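Local coordinates for transcriptional regulator, MarR family (Bacillus cereus, PDB 4XRF), which probably binds DNA and regulates transcription, as a winged helix-turn-helix factor of the MarR family, at residues 35-38 against 39-42; 62-65 against 66-69; 114-117 against 118-121. All coordinates share one frame; numbering follows the deposited sequence.

All three contacts are local, between neighbouring turns of the chain, and they sample the DNA-binding and dimerisation parts of a MarR subunit. Interactions 1 and 2, with centres about 13 Å apart, touch directly where helix 33-45 packs on helix 61-73: Ile38 CD1 lies 3.6 Å from Met67 SD. Interaction 3 is remote, its centre about 22 Å from that of interaction 1 and about 31 Å from that of interaction 2, and it lies across the chain's centre from the latter. Interactions 1 and 3 both reach the second subunit. Phe116 of interaction 3 touches a bound isoquinoline, whereas Lys40 and Tyr37 of interaction 1 bind phosphate and sulfate ions, probably from the crystallisation liquor.

Interaction 1: 35-38 against 39-42; sequences QFYI and LKIL. With PO4 (phosphate ion), chain C; SO4 (sulfate ion), chain K.
Lys40 lies back across Phe36 one helical turn earlier, and its side chain passes from backbone to ring to anion. Lys40 CB rests 3.5 Å from Tyr37 O. Lys40 CG stays close to Phe36 O and comes within 3.9 Å of Phe36 CE1. Lys40 CD then sits over one face of the Phe36 ring, 4.0 Å from its centroid, offset toward the rim, in a CH-pi contact. With CG turned beside its own backbone N (chi1 -69°), the chain runs back toward the preceding turn, and a bend at chi3 (76°) carries the amine past the ring. Lys40 CE approaches the phosphate, and Lys40 NZ donates to phosphate O4 at 3.0 Å, with a second, weak bond to O1. This ion and the nearby sulfate probably come from the crystallisation liquor. NZ also forms a salt bridge with Asp5 of the second subunit. Lysine suits this place because its methylenes can cover an aromatic face while its charge reaches that aspartate.

Tyr37 meets Ile41 differently: Ile41 CD1 comes obliquely to the ring, 3.5 Å from Tyr37 CE2. The phosphate O1 and sulfate O4 both lie at the ring's edge, near its plane. The hydroxyl bonds to sulfate O4; the modelled separation is very short and its exact value deserves caution. Lys56 and Lys6 of the second subunit also bind the sulfate, so positive charge probably steadies it. Farther round, Ile38 CG2 packs against Leu42 CD1 at 4.0 Å, the two side chains pointing the same way. The usual i to i+4 backbone bonds join the two turns, such as Lys40 N to Phe36 O at 3.0 Å.

This part of helix 33-45 is packed among other helices: Phe36 against helix 95-106, Ile38 against 61-73 and 50-57, Ile41 against 50-57.

Interaction 2: 62-65 against 66-69; sequences SAIT and VMID
Ile64 meets Met67 and Ile68 in an apolar contact between successive turns of helix 61-73, the second helix of the helix-turn-helix and, as in MarR relatives, probably the one that reads DNA. Ile64 CG2 packs 3.7 Å from Ile68 CD1, and Ile64 CD1 lies 4.0 Å from Met67 CE. A bend at chi3 (-92°) turns the Met67 methyl toward the preceding turn, close to Ala63 O and facing Ala63 CB; the flexible thioether reaches Ala63 and Ile64 and, on helix 33-45, Ile38 and Pro34. Branched isoleucines fill the inner side, where Ile64 and Ile68 both reach Leu53 of helix 50-57.

Polar side chains gather on the outer side at Thr65 and Asp69, although Val66 is exposed too. Thr65 CG2 lies alongside Asp69 OD2 at 4.1 Å, while Thr65 OG1 bonds to Pro61 O and Asp69 OD1 makes a salt bridge with Arg79 of the adjoining strand. Of the backbone bonds, Ile68 N to Ile64 O is 2.8 Å, while Met67 N to Ala63 O is weak at 3.4 Å.

The chemistry implies a roughly amphipathic helix, held inward by hydrocarbon and sulfur, its carboxylate tied to the wing by a charge that probably keeps it ionised.

Interaction 3: 114-117 against 118-121; sequences KYFS and HLEL
Phe116 and Leu119 carry matching first torsions, chi1 -74° and -58°, each setting CG beside its own backbone N and opposite the carbonyl carbon. Because the chain turns between them, the two side chains end up next to each other, pointing the same way. Leu119 CD1 then rests 3.8 Å from Phe116 CD2 and 4.1 Å from Phe116 CE2. A flat ring and a branched aliphatic residue suit the buried side of the turn, since each offers hydrocarbon without polar atoms to satisfy.

The backbone explains the geometry. Residues 116 to 119 form a type I beta turn closed by Leu119 N to Phe116 O at 3.1 Å, preceded by His118 N to Tyr115 O at 3.1 Å. Both are i+3 to i bonds, tighter than the i+4 to i bonds of an alpha helix, and in both the donor stands well above the carbonyl plane instead of on a lone pair. His118 CB packs 3.4 Å from Tyr115 O, and its exposed position tolerates a polar imidazole. The ring's close approach to Lys114 O is doubtful in the model.

Beyond the turn, Leu119 O accepts from Arg124, which anchors the loop to helix 121-139. Ile137 of the second subunit packs on His118 and Leu119, and Ile138 of that subunit on Tyr115. Phe116 lies on Met18 of helix 4-29 and touches the bound isoquinoline, whose pocket includes Gln8, Ala11, Phe131 and Leu134; Gln8 of the second subunit packs on Phe116, so the turn borders a ligand pocket near the dimer interface.

A type I turn leading into helix 121-139, whose N-cap position is Glu120 and where Glu123 OE1 accepts from Glu120 N, follows helix 110-116 here, within the helical dimerisation region by which MarR-family subunits pair.

Interaction 1: 35-38 against 39-42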
ATOM      1  N   GLN A  35      17.293   1.638   1.781  1.00 28.75           N
ATOM      2  CA  GLN A  35      18.401   0.704   1.495  1.00 29.46           C
ATOM      3  C   GLN A  35      19.390   1.326   0.493  1.00 29.94           C
ATOM      4  O   GLN A  35      20.617   1.227   0.662  1.00 30.25           O
ATOM      5  CB  GLN A  35      17.884  -0.623   0.924  1.00 29.33           C
ATOM      6  CG  GLN A  35      17.148  -1.532   1.914  1.00 29.29           C
ATOM      7  CD  GLN A  35      16.693  -2.826   1.252  1.00 29.56           C
ATOM      8  OE1 GLN A  35      16.231  -2.819   0.105  1.00 29.88           O
ATOM      9  NE2 GLN A  35      16.825  -3.933   1.951  1.00 30.05           N
ATOM     10  N   PHE A  36      18.847   1.967  -0.537  1.00 29.85           N
ATOM     11  CA  PHE A  36      19.658   2.619  -1.557  1.00 31.11           C
ATOM     12  C   PHE A  36      20.498   3.728  -0.922  1.00 31.51           C
ATOM     13  O   PHE A  36      21.697   3.807  -1.165  1.00 32.11           O
ATOM     14  CB  PHE A  36      18.786   3.173  -2.704  1.00 31.59           C
ATOM     15  CG  PHE A  36      19.560   3.930  -3.758  1.00 33.41           C
ATOM     16  CD1 PHE A  36      20.724   3.404  -4.325  1.00 33.99           C
ATOM     17  CD2 PHE A  36      19.082   5.142  -4.246  1.00 34.57           C
ATOM     18  CE1 PHE A  36      21.421   4.097  -5.304  1.00 35.22           C
ATOM     19  CE2 PHE A  36      19.767   5.830  -5.256  1.00 35.79           C
ATOM     20  CZ  PHE A  36      20.952   5.310  -5.768  1.00 36.08           C
ATOM     21  N   TYR A  37      19.863   4.571  -0.110  1.00 31.30           N
ATOM     22  CA  TYR A  37      20.574   5.659   0.553  1.00 32.07           C
ATOM     23  C   TYR A  37      21.654   5.152   1.495  1.00 31.97           C
ATOM     24  O   TYR A  37      22.742   5.708   1.536  1.00 32.66           O
ATOM     25  CB  TYR A  37      19.647   6.628   1.299  1.00 32.67           C
ATOM     26  CG  TYR A  37      20.378   7.920   1.531  1.00 34.80           C
ATOM     27  CD1 TYR A  37      20.654   8.777   0.465  1.00 36.42           C
ATOM     28  CD2 TYR A  37      20.858   8.252   2.772  1.00 35.82           C
ATOM     29  CE1 TYR A  37      21.378   9.949   0.659  1.00 38.09           C
ATOM     30  CE2 TYR A  37      21.566   9.420   2.972  1.00 37.95           C
ATOM     31  CZ  TYR A  37      21.820  10.256   1.908  1.00 38.29           C
ATOM     32  OH  TYR A  37      22.528  11.419   2.110  1.00 40.46           O
ATOM     33  N   ILE A  38      21.364   4.094   2.242  1.00 31.20           N
ATOM     34  CA  ILE A  38      22.409   3.437   3.027  1.00 31.30           C
ATOM     35  C   ILE A  38      23.632   3.073   2.180  1.00 31.74           C
ATOM     36  O   ILE A  38      24.762   3.421   2.538  1.00 32.42           O
ATOM     37  CB  ILE A  38      21.878   2.228   3.832  1.00 31.25           C
ATOM     38  CG1 ILE A  38      21.018   2.736   5.008  1.00 31.35           C
ATOM     39  CG2 ILE A  38      23.034   1.401   4.421  1.00 31.89           C
ATOM     40  CD1 ILE A  38      20.090   1.690   5.612  1.00 31.24           C
ATOM     41  N   LEU A  39      23.416   2.364   1.077  1.00 31.18           N
ATOM     42  CA  LEU A  39      24.510   1.998   0.183  1.00 32.11           C
ATOM     43  C   LEU A  39      25.276   3.221  -0.357  1.00 33.24           C
ATOM     44  O   LEU A  39      26.504   3.158  -0.496  1.00 34.20           O
ATOM     45  CB  LEU A  39      24.009   1.131  -0.997  1.00 31.39           C
ATOM     46  CG  LEU A  39      23.381  -0.235  -0.655  1.00 30.87           C
ATOM     47  CD1 LEU A  39      23.043  -0.990  -1.934  1.00 30.80           C
ATOM     48  CD2 LEU A  39      24.298  -1.080   0.224  1.00 31.14           C
ATOM     49  N   LYS A  40      24.563   4.310  -0.661  1.00 33.26           N
ATOM     50  CA  LYS A  40      25.225   5.542  -1.095  1.00 34.84           C
ATOM     51  C   LYS A  40      26.125   6.129  -0.011  1.00 35.46           C
ATOM     52  O   LYS A  40      27.217   6.596  -0.319  1.00 36.63           O
ATOM     53  CB  LYS A  40      24.238   6.616  -1.549  1.00 35.18           C
ATOM     54  CG  LYS A  40      23.512   6.295  -2.829  1.00 36.09           C
ATOM     55  CD  LYS A  40      22.647   7.474  -3.276  1.00 37.35           C
ATOM     56  CE  LYS A  40      23.462   8.603  -3.902  1.00 39.58           C
ATOM     57  NZ  LYS A  40      22.552   9.647  -4.485  1.00 40.07           N
ATOM     58  N   ILE A  41      25.666   6.117   1.243  1.00 35.04           N
ATOM     59  CA  ILE A  41      26.501   6.578   2.367  1.00 36.04           C
ATOM     60  C   ILE A  41      27.800   5.763   2.454  1.00 37.12           C
ATOM     61  O   ILE A  41      28.886   6.328   2.570  1.00 38.40           O
ATOM     62  CB  ILE A  41      25.754   6.526   3.720  1.00 35.50           C
ATOM     63  CG1 ILE A  41      24.519   7.438   3.681  1.00 34.95           C
ATOM     64  CG2 ILE A  41      26.690   6.917   4.870  1.00 36.36           C
ATOM     65  CD1 ILE A  41      23.650   7.334   4.921  1.00 34.73           C
ATOM     66  N   LEU A  42      27.677   4.440   2.379  1.00 36.97           N
ATOM     67  CA  LEU A  42      28.822   3.530   2.492  1.00 38.20           C
ATOM     68  C   LEU A  42      29.741   3.613   1.278  1.00 40.00           C
ATOM     69  O   LEU A  42      30.942   3.388   1.398  1.00 40.61           O
ATOM     70  CB  LEU A  42      28.348   2.086   2.694  1.00 36.89           C
ATOM     71  CG  LEU A  42      27.549   1.859   3.976  1.00 36.04           C
ATOM     72  CD1 LEU A  42      26.910   0.485   3.955  1.00 35.21           C
ATOM     73  CD2 LEU A  42      28.432   2.026   5.197  1.00 36.80           C
TER
HETATM   74  P   PO4 C 202      21.402  12.738  -2.456  1.00 43.95           P
HETATM   75  O1  PO4 C 202      22.455  11.853  -1.840  1.00 48.14           O
HETATM   76  O2  PO4 C 202      20.235  12.866  -1.515  1.00 39.14           O
HETATM   77  O3  PO4 C 202      22.019  14.096  -2.747  1.00 45.03           O
HETATM   78  O4  PO4 C 202      20.927  12.098  -3.736  1.00 45.38           O
HETATM   79  S   SO4 K 210      25.079  12.168   4.386  1.00 63.86           S
HETATM   80  O1  SO4 K 210      25.192  12.855   5.705  1.00 65.07           O
HETATM   81  O2  SO4 K 210      26.076  11.066   4.336  1.00 57.80           O
HETATM   82  O3  SO4 K 210      25.383  13.114   3.282  1.00 58.42           O
HETATM   83  O4  SO4 K 210      23.689  11.636   4.291  1.00 56.47           O

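Interaction 2: 62-65 against 66-69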
ATOM      1  N   SER A  62      18.224   0.477  16.591  1.00 50.12           N
ATOM      2  CA  SER A  62      17.399  -0.722  16.377  1.00 51.29           C
ATOM      3  C   SER A  62      16.718  -0.771  15.010  1.00 50.22           C
ATOM      4  O   SER A  62      16.461  -1.854  14.481  1.00 51.06           O
ATOM      5  CB  SER A  62      16.325  -0.828  17.469  1.00 54.15           C
ATOM      6  OG  SER A  62      15.152  -0.119  17.080  1.00 54.46           O
ATOM      7  N   ALA A  63      16.406   0.399  14.452  1.00 48.91           N
ATOM      8  CA  ALA A  63      15.802   0.486  13.137  1.00 47.14           C
ATOM      9  C   ALA A  63      16.845   0.200  12.061  1.00 45.37           C
ATOM     10  O   ALA A  63      16.565  -0.479  11.074  1.00 44.18           O
ATOM     11  CB  ALA A  63      15.167   1.853  12.933  1.00 47.57           C
ATOM     12  N   ILE A  64      18.062   0.696  12.263  1.00 44.77           N
ATOM     13  CA  ILE A  64      19.124   0.468  11.286  1.00 43.86           C
ATOM     14  C   ILE A  64      19.540  -1.010  11.278  1.00 42.83           C
ATOM     15  O   ILE A  64      19.869  -1.562  10.220  1.00 42.11           O
ATOM     16  CB  ILE A  64      20.316   1.435  11.495  1.00 44.48           C
ATOM     17  CG1 ILE A  64      20.822   1.982  10.164  1.00 44.94           C
ATOM     18  CG2 ILE A  64      21.465   0.765  12.194  1.00 46.31           C
ATOM     19  CD1 ILE A  64      19.903   2.977   9.495  1.00 44.39           C
ATOM     20  N   THR A  65      19.457  -1.651  12.445  1.00 43.05           N
ATOM     21  CA  THR A  65      19.776  -3.074  12.602  1.00 43.41           C
ATOM     22  C   THR A  65      18.945  -3.930  11.647  1.00 42.82           C
ATOM     23  O   THR A  65      19.499  -4.757  10.928  1.00 42.87           O
ATOM     24  CB  THR A  65      19.617  -3.552  14.060  1.00 44.67           C
ATOM     25  OG1 THR A  65      20.616  -2.923  14.861  1.00 45.74           O
ATOM     26  CG2 THR A  65      19.807  -5.076  14.186  1.00 45.27           C
ATOM     27  N   VAL A  66      17.634  -3.712  11.618  1.00 42.87           N
ATOM     28  CA  VAL A  66      16.752  -4.444  10.691  1.00 42.83           C
ATOM     29  C   VAL A  66      17.128  -4.183   9.232  1.00 41.71           C
ATOM     30  O   VAL A  66      17.201  -5.122   8.431  1.00 42.13           O
ATOM     31  CB  VAL A  66      15.246  -4.165  10.953  1.00 43.63           C
ATOM     32  CG1 VAL A  66      14.354  -5.040  10.067  1.00 44.08           C
ATOM     33  CG2 VAL A  66      14.914  -4.429  12.419  1.00 44.79           C
ATOM     34  N   MET A  67      17.381  -2.917   8.892  1.00 40.87           N
ATOM     35  CA  MET A  67      17.754  -2.541   7.521  1.00 39.73           C
ATOM     36  C   MET A  67      19.010  -3.278   7.092  1.00 37.76           C
ATOM     37  O   MET A  67      19.070  -3.897   6.019  1.00 36.70           O
ATOM     38  CB  MET A  67      17.962  -1.023   7.397  1.00 41.94           C
ATOM     39  CG  MET A  67      16.710  -0.262   6.982  1.00 47.82           C
ATOM     40  SD  MET A  67      16.780   1.553   7.133  1.00 54.10           S
ATOM     41  CE  MET A  67      16.121   1.789   8.782  1.00 52.36           C
ATOM     42  N   ILE A  68      20.014  -3.215   7.950  1.00 36.36           N
ATOM     43  CA  ILE A  68      21.272  -3.886   7.699  1.00 36.11           C
ATOM     44  C   ILE A  68      21.131  -5.414   7.597  1.00 36.20           C
ATOM     45  O   ILE A  68      21.725  -6.017   6.696  1.00 35.91           O
ATOM     46  CB  ILE A  68      22.338  -3.467   8.741  1.00 36.68           C
ATOM     47  CG1 ILE A  68      22.710  -1.992   8.499  1.00 36.29           C
ATOM     48  CG2 ILE A  68      23.547  -4.385   8.662  1.00 36.91           C
ATOM     49  CD1 ILE A  68      23.232  -1.318   9.751  1.00 38.19           C
ATOM     50  N   ASP A  69      20.342  -6.029   8.483  1.00 36.32           N
ATOM     51  CA  ASP A  69      20.020  -7.458   8.337  1.00 37.34           C
ATOM     52  C   ASP A  69      19.496  -7.776   6.917  1.00 36.39           C
ATOM     53  O   ASP A  69      19.857  -8.790   6.341  1.00 36.76           O
ATOM     54  CB  ASP A  69      18.953  -7.904   9.337  1.00 38.87           C
ATOM     55  CG  ASP A  69      19.454  -7.975  10.745  1.00 40.92           C
ATOM     56  OD1 ASP A  69      20.694  -7.982  10.964  1.00 41.62           O
ATOM     57  OD2 ASP A  69      18.589  -8.037  11.657  1.00 42.24           O
TER

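Interaction 3: 114-117 against 118-121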
ATOM      1  N   LYS A 114      12.219  13.879 -12.765  1.00 51.68           N
ATOM      2  CA  LYS A 114      11.506  14.952 -13.461  1.00 53.40           C
ATOM      3  C   LYS A 114      10.779  15.904 -12.508  1.00 52.24           C
ATOM      4  O   LYS A 114      10.892  17.121 -12.669  1.00 53.26           O
ATOM      5  CB  LYS A 114      10.526  14.377 -14.494  1.00 55.71           C
ATOM      6  CG  LYS A 114       9.830  15.414 -15.358  1.00 58.75           C
ATOM      7  CD  LYS A 114       9.127  14.787 -16.562  1.00 61.62           C
ATOM      8  CE  LYS A 114      10.099  14.047 -17.475  1.00 63.56           C
ATOM      9  NZ  LYS A 114       9.645  14.053 -18.900  1.00 67.53           N
ATOM     10  N   TYR A 115      10.035  15.358 -11.540  1.00 49.11           N
ATOM     11  CA  TYR A 115       9.291  16.176 -10.577  1.00 48.89           C
ATOM     12  C   TYR A 115      10.239  17.050  -9.761  1.00 48.35           C
ATOM     13  O   TYR A 115      10.029  18.253  -9.627  1.00 48.59           O
ATOM     14  CB  TYR A 115       8.456  15.325  -9.599  1.00 48.57           C
ATOM     15  CG  TYR A 115       7.485  14.322 -10.214  1.00 49.99           C
ATOM     16  CD1 TYR A 115       6.800  14.596 -11.403  1.00 51.47           C
ATOM     17  CD2 TYR A 115       7.221  13.109  -9.562  1.00 50.31           C
ATOM     18  CE1 TYR A 115       5.910  13.675 -11.948  1.00 52.87           C
ATOM     19  CE2 TYR A 115       6.333  12.188 -10.092  1.00 50.17           C
ATOM     20  CZ  TYR A 115       5.683  12.469 -11.277  1.00 51.80           C
ATOM     21  OH  TYR A 115       4.808  11.539 -11.790  1.00 52.53           O
ATOM     22  N   PHE A 116      11.284  16.442  -9.220  1.00 47.38           N
ATOM     23  CA  PHE A 116      12.191  17.174  -8.344  1.00 48.31           C
ATOM     24  C   PHE A 116      13.118  18.159  -9.047  1.00 49.85           C
ATOM     25  O   PHE A 116      13.616  19.072  -8.410  1.00 50.90           O
ATOM     26  CB  PHE A 116      12.944  16.220  -7.445  1.00 48.37           C
ATOM     27  CG  PHE A 116      12.097  15.661  -6.345  1.00 47.85           C
ATOM     28  CD1 PHE A 116      11.317  14.527  -6.554  1.00 47.93           C
ATOM     29  CD2 PHE A 116      12.055  16.279  -5.097  1.00 48.22           C
ATOM     30  CE1 PHE A 116      10.528  14.006  -5.534  1.00 47.15           C
ATOM     31  CE2 PHE A 116      11.264  15.760  -4.072  1.00 46.57           C
ATOM     32  CZ  PHE A 116      10.501  14.628  -4.293  1.00 46.16           C
ATOM     33  N   SER A 117      13.288  18.007 -10.360  1.00 50.33           N
ATOM     34  CA  SER A 117      14.073  18.941 -11.143  1.00 52.02           C
ATOM     35  C   SER A 117      13.307  20.261 -11.303  1.00 52.72           C
ATOM     36  O   SER A 117      13.868  21.269 -11.731  1.00 53.97           O
ATOM     37  CB  SER A 117      14.426  18.335 -12.511  1.00 52.74           C
ATOM     38  OG  SER A 117      13.414  18.578 -13.486  1.00 54.41           O
ATOM     39  N   HIS A 118      12.019  20.239 -10.963  1.00 51.03           N
ATOM     40  CA  HIS A 118      11.183  21.437 -11.014  1.00 50.93           C
ATOM     41  C   HIS A 118      11.196  22.181  -9.673  1.00 49.62           C
ATOM     42  O   HIS A 118      10.599  23.252  -9.537  1.00 49.21           O
ATOM     43  CB  HIS A 118       9.749  21.087 -11.433  1.00 50.35           C
ATOM     44  CG  HIS A 118       9.602  20.760 -12.885  1.00 51.57           C
ATOM     45  ND1 HIS A 118       9.353  21.722 -13.842  1.00 53.71           N
ATOM     46  CD2 HIS A 118       9.664  19.580 -13.542  1.00 51.31           C
ATOM     47  CE1 HIS A 118       9.272  21.145 -15.029  1.00 54.83           C
ATOM     48  NE2 HIS A 118       9.456  19.845 -14.875  1.00 53.22           N
ATOM     49  N   LEU A 119      11.858  21.594  -8.680  1.00 48.81           N
ATOM     50  CA  LEU A 119      12.122  22.302  -7.429  1.00 49.11           C
ATOM     51  C   LEU A 119      13.539  22.840  -7.461  1.00 50.86           C
ATOM     52  O   LEU A 119      14.477  22.103  -7.789  1.00 51.57           O
ATOM     53  CB  LEU A 119      11.956  21.390  -6.204  1.00 47.06           C
ATOM     54  CG  LEU A 119      10.637  20.668  -5.904  1.00 45.91           C
ATOM     55  CD1 LEU A 119      10.800  19.818  -4.657  1.00 44.02           C
ATOM     56  CD2 LEU A 119       9.466  21.628  -5.743  1.00 45.79           C
ATOM     57  N   GLU A 120      13.689  24.119  -7.119  1.00 52.27           N
ATOM     58  CA  GLU A 120      14.995  24.723  -6.832  1.00 54.03           C
ATOM     59  C   GLU A 120      15.791  23.875  -5.849  1.00 51.97           C
ATOM     60  O   GLU A 120      15.205  23.223  -4.985  1.00 49.75           O
ATOM     61  CB  GLU A 120      14.800  26.088  -6.193  1.00 56.26           C
ATOM     62  CG  GLU A 120      15.002  27.261  -7.127  1.00 62.83           C
ATOM     63  CD  GLU A 120      14.405  28.527  -6.557  1.00 65.60           C
ATOM     64  OE1 GLU A 120      14.166  28.557  -5.327  1.00 66.02           O
ATOM     65  OE2 GLU A 120      14.159  29.477  -7.334  1.00 68.49           O
ATOM     66  N   LEU A 121      17.118  23.909  -5.978  1.00 52.65           N
ATOM     67  CA  LEU A 121      18.030  23.294  -5.016  1.00 52.11           C
ATOM     68  C   LEU A 121      17.692  23.714  -3.583  1.00 51.58           C
ATOM     69  O   LEU A 121      17.597  22.864  -2.696  1.00 49.78           O
ATOM     70  CB  LEU A 121      19.491  23.614  -5.357  1.00 53.60           C
ATOM     71  CG  LEU A 121      20.590  23.137  -4.397  1.00 53.55           C
ATOM     72  CD1 LEU A 121      20.677  21.625  -4.305  1.00 51.69           C
ATOM     73  CD2 LEU A 121      21.932  23.705  -4.826  1.00 56.32           C
TER